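Local coordinates for Non-ribosomal peptide synthetase (Streptomyces halstedii, PDB 3WV4), which is a non-ribosomal peptide synthetase whose modelled part carries an AMP-binding enzyme domain of the ANL clan, at residues V92-P103 with I138-E149; R328-R338 with I350-P360. One frame throughout, in Å; residues are numbered along the deposited sequence.

Contact 1: residues V92-P103 with I138-E149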
loop_
_atom_site.group_PDB
_atom_site.type_symbol
_atom_site.label_atom_id
_atom_site.label_comp_id
_atom_site.label_asym_id
_atom_site.label_seq_id
_atom_site.Cartn_x
_atom_site.Cartn_y
_atom_site.Cartn_z
ATOM N N VAL A 92 -1.244 9.909 22.733
ATOM C CA VAL A 92 -1.862 9.981 21.413
ATOM C C VAL A 92 -2.955 8.963 21.475
ATOM O O VAL A 92 -2.704 7.849 21.775
ATOM C CB VAL A 92 -0.880 9.640 20.268
ATOM C CG1 VAL A 92 -1.611 9.624 18.958
ATOM C CG2 VAL A 92 0.243 10.639 20.198
ATOM N N ALA A 93 -4.168 9.365 21.174
ATOM C CA ALA A 93 -5.312 8.547 21.497
ATOM C C ALA A 93 -6.011 8.060 20.240
ATOM O O ALA A 93 -5.761 8.544 19.121
ATOM C CB ALA A 93 -6.278 9.332 22.394
ATOM N N ARG A 94 -6.911 7.111 20.456
ATOM C CA ARG A 94 -7.706 6.539 19.395
ATOM C C ARG A 94 -8.275 7.606 18.509
ATOM O O ARG A 94 -8.839 8.568 18.987
ATOM C CB ARG A 94 -8.843 5.739 20.005
ATOM C CG ARG A 94 -9.617 4.899 19.010
ATOM C CD ARG A 94 -10.654 4.103 19.752
ATOM N NE ARG A 94 -11.593 3.499 18.815
ATOM C CZ ARG A 94 -12.785 3.014 19.136
ATOM N NH1 ARG A 94 -13.216 3.066 20.383
ATOM N NH2 ARG A 94 -13.566 2.487 18.197
ATOM N N GLY A 95 -8.102 7.460 17.208
ATOM C CA GLY A 95 -8.733 8.377 16.253
ATOM C C GLY A 95 -7.865 9.543 15.861
ATOM O O GLY A 95 -8.123 10.199 14.864
ATOM N N GLU A 96 -6.812 9.794 16.633
ATOM C CA GLU A 96 -5.928 10.938 16.369
ATOM C C GLU A 96 -4.932 10.531 15.313
ATOM O O GLU A 96 -4.644 9.334 15.159
ATOM C CB GLU A 96 -5.238 11.406 17.657
ATOM C CG GLU A 96 -6.245 11.889 18.718
ATOM C CD GLU A 96 -5.594 12.648 19.872
ATOM O OE1 GLU A 96 -4.627 12.121 20.485
ATOM O OE2 GLU A 96 -6.046 13.784 20.153
ATOM N N ARG A 97 -4.407 11.521 14.590
ATOM C CA ARG A 97 -3.496 11.273 13.497
ATOM C C ARG A 97 -2.045 11.484 13.913
ATOM O O ARG A 97 -1.744 12.323 14.782
ATOM C CB ARG A 97 -3.784 12.188 12.288
ATOM C CG ARG A 97 -4.989 11.845 11.403
ATOM C CD ARG A 97 -6.319 12.093 12.083
ATOM N NE ARG A 97 -6.442 13.486 12.539
ATOM C CZ ARG A 97 -7.226 13.887 13.526
ATOM N NH1 ARG A 97 -7.992 13.024 14.146
ATOM N NH2 ARG A 97 -7.265 15.174 13.867
ATOM N N ILE A 98 -1.151 10.739 13.252
ATOM C CA ILE A 98 0.266 11.046 13.254
ATOM C C ILE A 98 0.744 11.101 11.816
ATOM O O ILE A 98 0.384 10.260 11.004
ATOM C CB ILE A 98 1.101 10.052 14.063
ATOM C CG1 ILE A 98 1.106 8.650 13.449
ATOM C CG2 ILE A 98 0.566 9.985 15.483
ATOM C CD1 ILE A 98 2.002 7.686 14.212
ATOM N N VAL A 99 1.519 12.126 11.518
ATOM C CA VAL A 99 2.142 12.264 10.242
ATOM C C VAL A 99 3.570 11.773 10.284
ATOM O O VAL A 99 4.335 12.120 11.201
ATOM C CB VAL A 99 2.199 13.744 9.812
ATOM C CG1 VAL A 99 3.141 13.895 8.637
ATOM C CG2 VAL A 99 0.819 14.214 9.396
ATOM N N VAL A 100 3.938 11.017 9.262
ATOM C CA VAL A 100 5.133 10.238 9.274
ATOM C C VAL A 100 5.783 10.431 7.929
ATOM O O VAL A 100 5.148 10.160 6.890
ATOM C CB VAL A 100 4.782 8.742 9.472
ATOM C CG1 VAL A 100 6.034 7.913 9.464
ATOM C CG2 VAL A 100 4.027 8.542 10.774
ATOM N N GLN A 101 7.021 10.918 7.946
ATOM C CA GLN A 101 7.797 11.152 6.727
ATOM C C GLN A 101 9.102 10.432 6.824
ATOM O O GLN A 101 10.101 10.964 7.319
ATOM C CB GLN A 101 8.074 12.637 6.520
ATOM C CG GLN A 101 8.678 12.935 5.153
ATOM C CD GLN A 101 8.966 14.404 4.939
ATOM O OE1 GLN A 101 9.565 15.043 5.796
ATOM N NE2 GLN A 101 8.586 14.935 3.789
ATOM N N LEU A 102 9.096 9.211 6.340
ATOM C CA LEU A 102 10.182 8.303 6.537
ATOM C C LEU A 102 10.428 7.506 5.301
ATOM O O LEU A 102 9.501 7.282 4.525
ATOM C CB LEU A 102 9.846 7.314 7.666
ATOM C CG LEU A 102 9.723 7.830 9.081
ATOM C CD1 LEU A 102 9.468 6.644 9.974
ATOM C CD2 LEU A 102 11.020 8.485 9.490
ATOM N N PRO A 103 11.678 7.052 5.138
ATOM C CA PRO A 103 12.025 6.220 4.028
ATOM C C PRO A 103 11.609 4.755 4.291
ATOM O O PRO A 103 10.969 4.471 5.289
ATOM C CB PRO A 103 13.574 6.323 3.976
ATOM C CG PRO A 103 13.937 6.478 5.417
ATOM C CD PRO A 103 12.838 7.308 6.019
ATOM N N ILE A 138 -0.139 18.794 6.283
ATOM C CA ILE A 138 -0.086 18.573 7.715
ATOM C C ILE A 138 -1.262 19.199 8.427
ATOM O O ILE A 138 -1.912 18.543 9.238
ATOM C CB ILE A 138 1.243 19.069 8.299
ATOM C CG1 ILE A 138 2.348 18.172 7.747
ATOM C CG2 ILE A 138 1.212 19.089 9.829
ATOM C CD1 ILE A 138 3.724 18.456 8.277
ATOM N N ALA A 139 -1.574 20.458 8.098
ATOM C CA ALA A 139 -2.759 21.122 8.653
ATOM C C ALA A 139 -4.038 20.417 8.206
ATOM O O ALA A 139 -4.975 20.297 8.977
ATOM C CB ALA A 139 -2.819 22.610 8.239
ATOM N N ASP A 140 -4.122 19.964 6.975
ATOM C CA ASP A 140 -5.341 19.211 6.610
ATOM C C ASP A 140 -5.448 17.912 7.476
ATOM O O ASP A 140 -6.520 17.583 7.983
ATOM C CB ASP A 140 -5.358 18.861 5.141
ATOM C CG ASP A 140 -6.691 18.247 4.711
ATOM O OD1 ASP A 140 -7.637 19.032 4.633
ATOM O OD2 ASP A 140 -6.782 16.998 4.481
ATOM N N ALA A 141 -4.315 17.238 7.716
ATOM C CA ALA A 141 -4.310 15.987 8.507
ATOM C C ALA A 141 -4.592 16.253 9.933
ATOM O O ALA A 141 -5.143 15.384 10.671
ATOM C CB ALA A 141 -2.969 15.302 8.394
ATOM N N ASP A 142 -4.159 17.426 10.386
ATOM C CA ASP A 142 -4.444 17.850 11.753
ATOM C C ASP A 142 -3.956 16.809 12.783
ATOM O O ASP A 142 -4.733 16.356 13.640
ATOM C CB ASP A 142 -5.958 18.171 11.887
ATOM C CG ASP A 142 -6.363 18.721 13.267
ATOM O OD1 ASP A 142 -5.519 19.315 13.982
ATOM O OD2 ASP A 142 -7.547 18.508 13.628
ATOM N N PRO A 143 -2.659 16.472 12.759
ATOM C CA PRO A 143 -2.180 15.395 13.648
ATOM C C PRO A 143 -1.796 15.872 15.045
ATOM O O PRO A 143 -1.837 17.032 15.334
ATOM C CB PRO A 143 -0.931 14.912 12.945
ATOM C CG PRO A 143 -0.368 16.181 12.395
ATOM C CD PRO A 143 -1.554 17.027 11.977
ATOM N N ARG A 144 -1.397 14.927 15.872
ATOM C CA ARG A 144 -0.994 15.156 17.225
ATOM C C ARG A 144 0.511 15.423 17.203
ATOM O O ARG A 144 1.023 16.216 17.978
ATOM C CB ARG A 144 -1.333 13.869 17.951
ATOM C CG ARG A 144 -1.330 13.902 19.422
ATOM C CD ARG A 144 -2.559 14.539 20.033
ATOM N NE ARG A 144 -2.497 14.232 21.467
ATOM C CZ ARG A 144 -2.823 15.080 22.425
ATOM N NH1 ARG A 144 -3.267 16.298 22.123
ATOM N NH2 ARG A 144 -2.696 14.714 23.695
ATOM N N LEU A 145 1.219 14.795 16.263
ATOM C CA LEU A 145 2.675 14.875 16.178
ATOM C C LEU A 145 3.181 14.402 14.840
ATOM O O LEU A 145 2.415 13.993 13.969
ATOM C CB LEU A 145 3.344 14.110 17.297
ATOM C CG LEU A 145 3.052 12.619 17.477
ATOM C CD1 LEU A 145 3.924 11.788 16.556
ATOM C CD2 LEU A 145 3.328 12.236 18.925
ATOM N N VAL A 146 4.466 14.586 14.641
ATOM C CA VAL A 146 5.055 14.380 13.355
ATOM C C VAL A 146 6.342 13.635 13.541
ATOM O O VAL A 146 7.146 13.985 14.428
ATOM C CB VAL A 146 5.370 15.716 12.648
ATOM C CG1 VAL A 146 6.138 15.481 11.353
ATOM C CG2 VAL A 146 4.094 16.515 12.388
ATOM N N ILE A 147 6.563 12.626 12.704
ATOM C CA ILE A 147 7.804 11.879 12.772
ATOM C C ILE A 147 8.608 12.095 11.512
ATOM O O ILE A 147 8.093 11.864 10.398
ATOM C CB ILE A 147 7.511 10.392 12.996
ATOM C CG1 ILE A 147 6.888 10.244 14.377
ATOM C CG2 ILE A 147 8.795 9.576 12.885
ATOM C CD1 ILE A 147 6.165 8.972 14.589
ATOM N N ALA A 148 9.872 12.479 11.684
ATOM C CA ALA A 148 10.780 12.827 10.585
ATOM C C ALA A 148 11.914 11.824 10.512
ATOM O O ALA A 148 12.197 11.107 11.468
ATOM C CB ALA A 148 11.363 14.231 10.815
ATOM N N GLU A 149 12.626 11.874 9.411
ATOM C CA GLU A 149 13.677 10.957 9.100
ATOM C C GLU A 149 14.994 11.198 9.884
ATOM O O GLU A 149 15.759 10.287 10.086
ATOM C CB GLU A 149 13.951 11.065 7.589
ATOM C CG GLU A 149 15.114 10.224 7.084
ATOM C CD GLU A 149 15.283 10.323 5.594
ATOM O OE1 GLU A 149 15.893 9.400 5.028
ATOM O OE2 GLU A 149 14.779 11.292 5.001
HETATM O O HOH W 1 -4.665 14.298 15.336
HETATM O O HOH W 2 11.490 13.318 7.163
#
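R97 reaches past P143 to the last turn of helix 131-141. Its chain, bent at chi2 and chi3 (70° and 57°), turns the guanidinium edge to the A141 carbonyl, A141 O accepting R97 NE nearly head-on at 3.0 Å. R97 NH2 makes a weak bond to D142 O and a salt bridge of 3.4 Å to D142 OD2, an oxygen shared with R403. Water 1 lies over one face of the guanidinium, donating to D142 O and accepting from R97 N.

E96 and R144 meet less directly. Their carboxylate and guanidinium planes are 42° apart, and E96 OE1 sits 3.2 Å from R144 NE but well out of the guanidinium plane, a pairing of charges alone; the same oxygen accepts from A93 N, while R144 NH2 bonds to G91 O.

Strands 97-101 and 145-148, the inner pair of a four-stranded parallel sheet, join through V99, N to L145 O and O to I147 N. I98 and L145 lie side by side on one face with V100 and I147. On the other, V99 CG2 rests 3.8 Å from P143 CG and 4.1 Å from A141 CB. At the helix end D142 pairs with two arginines, R97 and R403, and together with the A141 and D142 carbonyls probably offsets their neighbouring charges.

Contact 2: residues R328-R338 with I350-P360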
loop_
_atom_site.group_PDB
_atom_site.type_symbol
_atom_site.label_atom_id
_atom_site.label_comp_id
_atom_site.label_asym_id
_atom_site.label_seq_id
_atom_site.Cartn_x
_atom_site.Cartn_y
_atom_site.Cartn_z
ATOM N N ARG A 328 9.691 -11.014 -20.285
ATOM C CA ARG A 328 9.428 -12.440 -20.414
ATOM C C ARG A 328 10.646 -13.167 -20.958
ATOM O O ARG A 328 10.944 -14.288 -20.551
ATOM C CB ARG A 328 8.219 -12.695 -21.278
ATOM C CG ARG A 328 6.935 -12.549 -20.511
ATOM C CD ARG A 328 5.744 -12.718 -21.428
ATOM N NE ARG A 328 4.517 -12.508 -20.675
ATOM C CZ ARG A 328 3.427 -11.906 -21.153
ATOM N NH1 ARG A 328 3.422 -11.430 -22.377
ATOM N NH2 ARG A 328 2.321 -11.776 -20.397
ATOM N N SER A 329 11.365 -12.480 -21.851
ATOM C CA SER A 329 12.566 -13.010 -22.423
ATOM C C SER A 329 13.693 -13.140 -21.365
ATOM O O SER A 329 14.368 -14.148 -21.309
ATOM C CB SER A 329 12.979 -12.116 -23.598
ATOM O OG SER A 329 14.119 -12.602 -24.250
ATOM N N ALA A 330 13.812 -12.139 -20.507
ATOM C CA ALA A 330 14.817 -12.116 -19.449
ATOM C C ALA A 330 14.455 -13.019 -18.275
ATOM O O ALA A 330 15.342 -13.638 -17.713
ATOM C CB ALA A 330 15.046 -10.699 -18.960
ATOM N N PHE A 331 13.169 -13.125 -17.960
ATOM C CA PHE A 331 12.655 -13.962 -16.872
ATOM C C PHE A 331 11.485 -14.836 -17.350
ATOM O O PHE A 331 10.321 -14.523 -17.070
ATOM C CB PHE A 331 12.150 -13.065 -15.795
ATOM C CG PHE A 331 13.153 -12.032 -15.366
ATOM C CD1 PHE A 331 13.069 -10.749 -15.822
ATOM C CD2 PHE A 331 14.219 -12.384 -14.497
ATOM C CE1 PHE A 331 13.994 -9.820 -15.436
ATOM C CE2 PHE A 331 15.139 -11.436 -14.086
ATOM C CZ PHE A 331 15.033 -10.140 -14.569
ATOM N N PRO A 332 11.776 -15.933 -18.063
ATOM C CA PRO A 332 10.688 -16.692 -18.696
ATOM C C PRO A 332 9.832 -17.430 -17.689
ATOM O O PRO A 332 8.767 -17.844 -18.020
ATOM C CB PRO A 332 11.432 -17.690 -19.570
ATOM C CG PRO A 332 12.753 -17.791 -18.922
ATOM C CD PRO A 332 13.076 -16.435 -18.464
ATOM N N GLY A 333 10.285 -17.521 -16.453
ATOM C CA GLY A 333 9.481 -18.086 -15.368
ATOM C C GLY A 333 8.549 -17.121 -14.686
ATOM O O GLY A 333 7.896 -17.482 -13.725
ATOM N N ALA A 334 8.472 -15.882 -15.171
ATOM C CA ALA A 334 7.813 -14.875 -14.431
ATOM C C ALA A 334 6.589 -14.442 -15.200
ATOM O O ALA A 334 6.649 -14.303 -16.402
ATOM C CB ALA A 334 8.749 -13.681 -14.145
ATOM N N GLN A 335 5.488 -14.236 -14.483
ATOM C CA GLN A 335 4.215 -13.770 -15.064
ATOM C C GLN A 335 4.121 -12.271 -14.934
ATOM O O GLN A 335 4.649 -11.722 -13.986
ATOM C CB GLN A 335 3.048 -14.426 -14.323
ATOM C CG GLN A 335 3.039 -15.921 -14.587
ATOM C CD GLN A 335 2.077 -16.681 -13.714
ATOM O OE1 GLN A 335 2.123 -16.619 -12.463
ATOM N NE2 GLN A 335 1.286 -17.500 -14.343
ATOM N N VAL A 336 3.551 -11.603 -15.927
ATOM C CA VAL A 336 3.500 -10.148 -15.977
ATOM C C VAL A 336 2.058 -9.734 -15.913
ATOM O O VAL A 336 1.258 -9.997 -16.822
ATOM C CB VAL A 336 4.115 -9.634 -17.262
ATOM C CG1 VAL A 336 3.952 -8.120 -17.336
ATOM C CG2 VAL A 336 5.563 -10.035 -17.356
ATOM N N VAL A 337 1.685 -9.202 -14.767
ATOM C CA VAL A 337 0.300 -9.135 -14.347
ATOM C C VAL A 337 -0.231 -7.716 -14.418
ATOM O O VAL A 337 0.343 -6.839 -13.777
ATOM C CB VAL A 337 0.150 -9.662 -12.916
ATOM C CG1 VAL A 337 -1.266 -9.485 -12.452
ATOM C CG2 VAL A 337 0.609 -11.128 -12.847
ATOM N N ARG A 338 -1.304 -7.509 -15.197
ATOM C CA ARG A 338 -1.862 -6.194 -15.313
ATOM C C ARG A 338 -2.889 -5.951 -14.256
ATOM O O ARG A 338 -3.647 -6.855 -13.885
ATOM C CB ARG A 338 -2.444 -5.958 -16.712
ATOM C CG ARG A 338 -1.404 -5.903 -17.871
ATOM C CD ARG A 338 -1.535 -7.107 -18.844
ATOM N NE ARG A 338 -2.819 -7.183 -19.500
ATOM C CZ ARG A 338 -3.383 -8.251 -20.067
ATOM N NH1 ARG A 338 -2.867 -9.467 -20.040
ATOM N NH2 ARG A 338 -4.538 -8.073 -20.692
ATOM N N ILE A 350 -7.866 -6.863 -11.637
ATOM C CA ILE A 350 -6.614 -7.583 -11.841
ATOM C C ILE A 350 -6.819 -8.657 -12.899
ATOM O O ILE A 350 -7.826 -9.296 -12.910
ATOM C CB ILE A 350 -6.114 -8.269 -10.529
ATOM C CG1 ILE A 350 -5.855 -7.243 -9.465
ATOM C CG2 ILE A 350 -4.869 -9.103 -10.820
ATOM C CD1 ILE A 350 -5.376 -7.878 -8.142
ATOM N N MET A 351 -5.888 -8.759 -13.836
ATOM C CA MET A 351 -5.893 -9.802 -14.799
ATOM C C MET A 351 -5.283 -10.994 -14.127
ATOM O O MET A 351 -4.140 -10.960 -13.668
ATOM C CB MET A 351 -5.035 -9.486 -15.999
ATOM C CG MET A 351 -5.206 -10.492 -17.128
ATOM S SD MET A 351 -6.953 -10.598 -17.740
ATOM C CE MET A 351 -6.977 -9.498 -19.089
ATOM N N PRO A 352 -6.021 -12.093 -14.111
ATOM C CA PRO A 352 -5.428 -13.247 -13.450
ATOM C C PRO A 352 -4.127 -13.705 -14.116
ATOM O O PRO A 352 -4.098 -13.798 -15.334
ATOM C CB PRO A 352 -6.515 -14.326 -13.603
ATOM C CG PRO A 352 -7.792 -13.583 -13.619
ATOM C CD PRO A 352 -7.482 -12.250 -14.318
ATOM N N PRO A 353 -3.096 -14.072 -13.311
ATOM C CA PRO A 353 -1.780 -14.470 -13.820
ATOM C C PRO A 353 -1.825 -15.490 -14.907
ATOM O O PRO A 353 -1.090 -15.350 -15.922
ATOM C CB PRO A 353 -1.080 -15.015 -12.581
ATOM C CG PRO A 353 -1.554 -14.132 -11.532
ATOM C CD PRO A 353 -3.033 -13.833 -11.862
ATOM N N HIS A 354 -2.644 -16.530 -14.718
ATOM C CA HIS A 354 -2.765 -17.569 -15.716
ATOM C C HIS A 354 -3.286 -16.998 -17.051
ATOM O O HIS A 354 -3.137 -17.673 -18.077
ATOM C CB HIS A 354 -3.569 -18.835 -15.191
ATOM C CG HIS A 354 -5.067 -18.676 -15.179
ATOM N ND1 HIS A 354 -5.734 -17.953 -14.221
ATOM C CD2 HIS A 354 -6.023 -19.159 -16.008
ATOM C CE1 HIS A 354 -7.025 -17.938 -14.476
ATOM N NE2 HIS A 354 -7.236 -18.686 -15.549
ATOM N N LEU A 355 -3.904 -15.806 -17.057
ATOM C CA LEU A 355 -4.449 -15.227 -18.324
ATOM C C LEU A 355 -3.601 -14.080 -18.877
ATOM O O LEU A 355 -4.115 -13.270 -19.683
ATOM C CB LEU A 355 -5.912 -14.746 -18.138
ATOM C CG LEU A 355 -6.943 -15.766 -17.580
ATOM C CD1 LEU A 355 -8.307 -15.124 -17.367
ATOM C CD2 LEU A 355 -7.080 -16.963 -18.490
ATOM N N GLU A 356 -2.332 -14.009 -18.456
ATOM C CA GLU A 356 -1.438 -12.893 -18.760
ATOM C C GLU A 356 -1.255 -12.648 -20.276
ATOM O O GLU A 356 -1.076 -11.480 -20.659
ATOM C CB GLU A 356 -0.053 -13.060 -18.091
ATOM C CG GLU A 356 0.719 -14.252 -18.614
ATOM C CD GLU A 356 2.188 -14.246 -18.219
ATOM O OE1 GLU A 356 2.919 -13.209 -18.256
ATOM O OE2 GLU A 356 2.651 -15.345 -17.936
ATOM N N HIS A 357 -1.360 -13.700 -21.103
ATOM C CA HIS A 357 -1.258 -13.647 -22.554
ATOM C C HIS A 357 -2.564 -13.284 -23.298
ATOM O O HIS A 357 -2.599 -13.209 -24.505
ATOM C CB HIS A 357 -0.806 -14.999 -23.123
ATOM C CG HIS A 357 0.519 -15.407 -22.632
ATOM N ND1 HIS A 357 1.645 -14.677 -22.904
ATOM C CD2 HIS A 357 0.914 -16.440 -21.840
ATOM C CE1 HIS A 357 2.679 -15.240 -22.296
ATOM N NE2 HIS A 357 2.265 -16.302 -21.645
ATOM N N GLU A 358 -3.623 -13.036 -22.579
ATOM C CA GLU A 358 -4.941 -13.000 -23.212
ATOM C C GLU A 358 -5.576 -11.675 -23.040
ATOM O O GLU A 358 -5.275 -11.000 -22.090
ATOM C CB GLU A 358 -5.820 -14.083 -22.622
ATOM C CG GLU A 358 -5.459 -15.396 -23.253
ATOM C CD GLU A 358 -6.275 -16.493 -22.735
ATOM O OE1 GLU A 358 -7.508 -16.301 -22.616
ATOM O OE2 GLU A 358 -5.672 -17.532 -22.465
ATOM N N ARG A 359 -6.419 -11.311 -23.999
ATOM C CA ARG A 359 -7.145 -10.057 -23.998
ATOM C C ARG A 359 -6.195 -8.907 -23.726
ATOM O O ARG A 359 -6.335 -8.189 -22.738
ATOM C CB ARG A 359 -8.252 -10.136 -22.968
ATOM C CG ARG A 359 -9.214 -11.270 -23.230
ATOM C CD ARG A 359 -10.067 -11.447 -22.016
ATOM N NE ARG A 359 -11.223 -12.261 -22.298
ATOM C CZ ARG A 359 -11.260 -13.573 -22.150
ATOM N NH1 ARG A 359 -10.177 -14.242 -21.712
ATOM N NH2 ARG A 359 -12.390 -14.226 -22.436
ATOM N N PRO A 360 -5.186 -8.737 -24.584
ATOM C CA PRO A 360 -4.216 -7.623 -24.427
ATOM C C PRO A 360 -4.766 -6.255 -24.004
ATOM O O PRO A 360 -4.108 -5.562 -23.279
ATOM C CB PRO A 360 -3.532 -7.523 -25.800
ATOM C CG PRO A 360 -4.397 -8.313 -26.754
ATOM C CD PRO A 360 -5.054 -9.393 -25.890
HETATM O O HOH W 3 1.287 -17.271 -17.219
#
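A partly buried contact joins the end of helix 321-330 and strand 335-340 to the loop between strands 349-350 and 362-366, and a carboxylate and two arginines carry most of it. E356 OE1 takes three bonds: R328 approaches side-on with NE (3.0 Å) and NH2 (2.6 Å), both directed at this one atom, and V336 N adds a third at 2.9 Å. The oxygen lies in the guanidinium plane; the R328 nitrogens reach it from one side of the carboxylate plane, V336 N from the other. With chi1 at 65° and the chain extended beyond CG, the E356 carboxylate is carried across to these donors. Over the centre of one R328 guanidinium face lies H357 CE1, the two planes 45° apart. Water 3 donates to E356 OE2 and accepts from Q335 NE2.

In the fold, strand 335-340 follows 311-314 in parallel and then pairs antiparallel with 349-350, so strand pairing switches here; M351 N to R338 O, nearly straight at 176°, continues it into the loop. R338, bent at chi2 and chi3, lies alongside M351, whose CG sits over one face of the guanidinium. The group points into a bend of loop carbonyls: NH2 bonds weakly to E358 O, stands 2.7 Å from R359 O and also bonds to S362 O. V337 CG2 touches P353 CG at 3.9 Å and V337 CG1 touches I350 CG2 at 4.0 Å.

In the fold
From the N terminus, the chain first enters contact 1 at V92, just before strand 97-101. It passes through helix 106-116 and edge strand 121-124 and returns at the last turn of helix 131-141, closing a loop of 34 residues and placing strand 145-148 beside 97-101 in the four-stranded parallel sheet. Contact 2 opens much later, at the end of helix 321-330, and closes over only 11 intervening residues, within the larger mixed sheet. The two are therefore in series, neither nested nor crossed. They lie on opposite sides of the chain's centre, their own centres 39 Å apart and nearest atoms about 24 Å apart, each tying a helix end or loop to a strand of a different sheet.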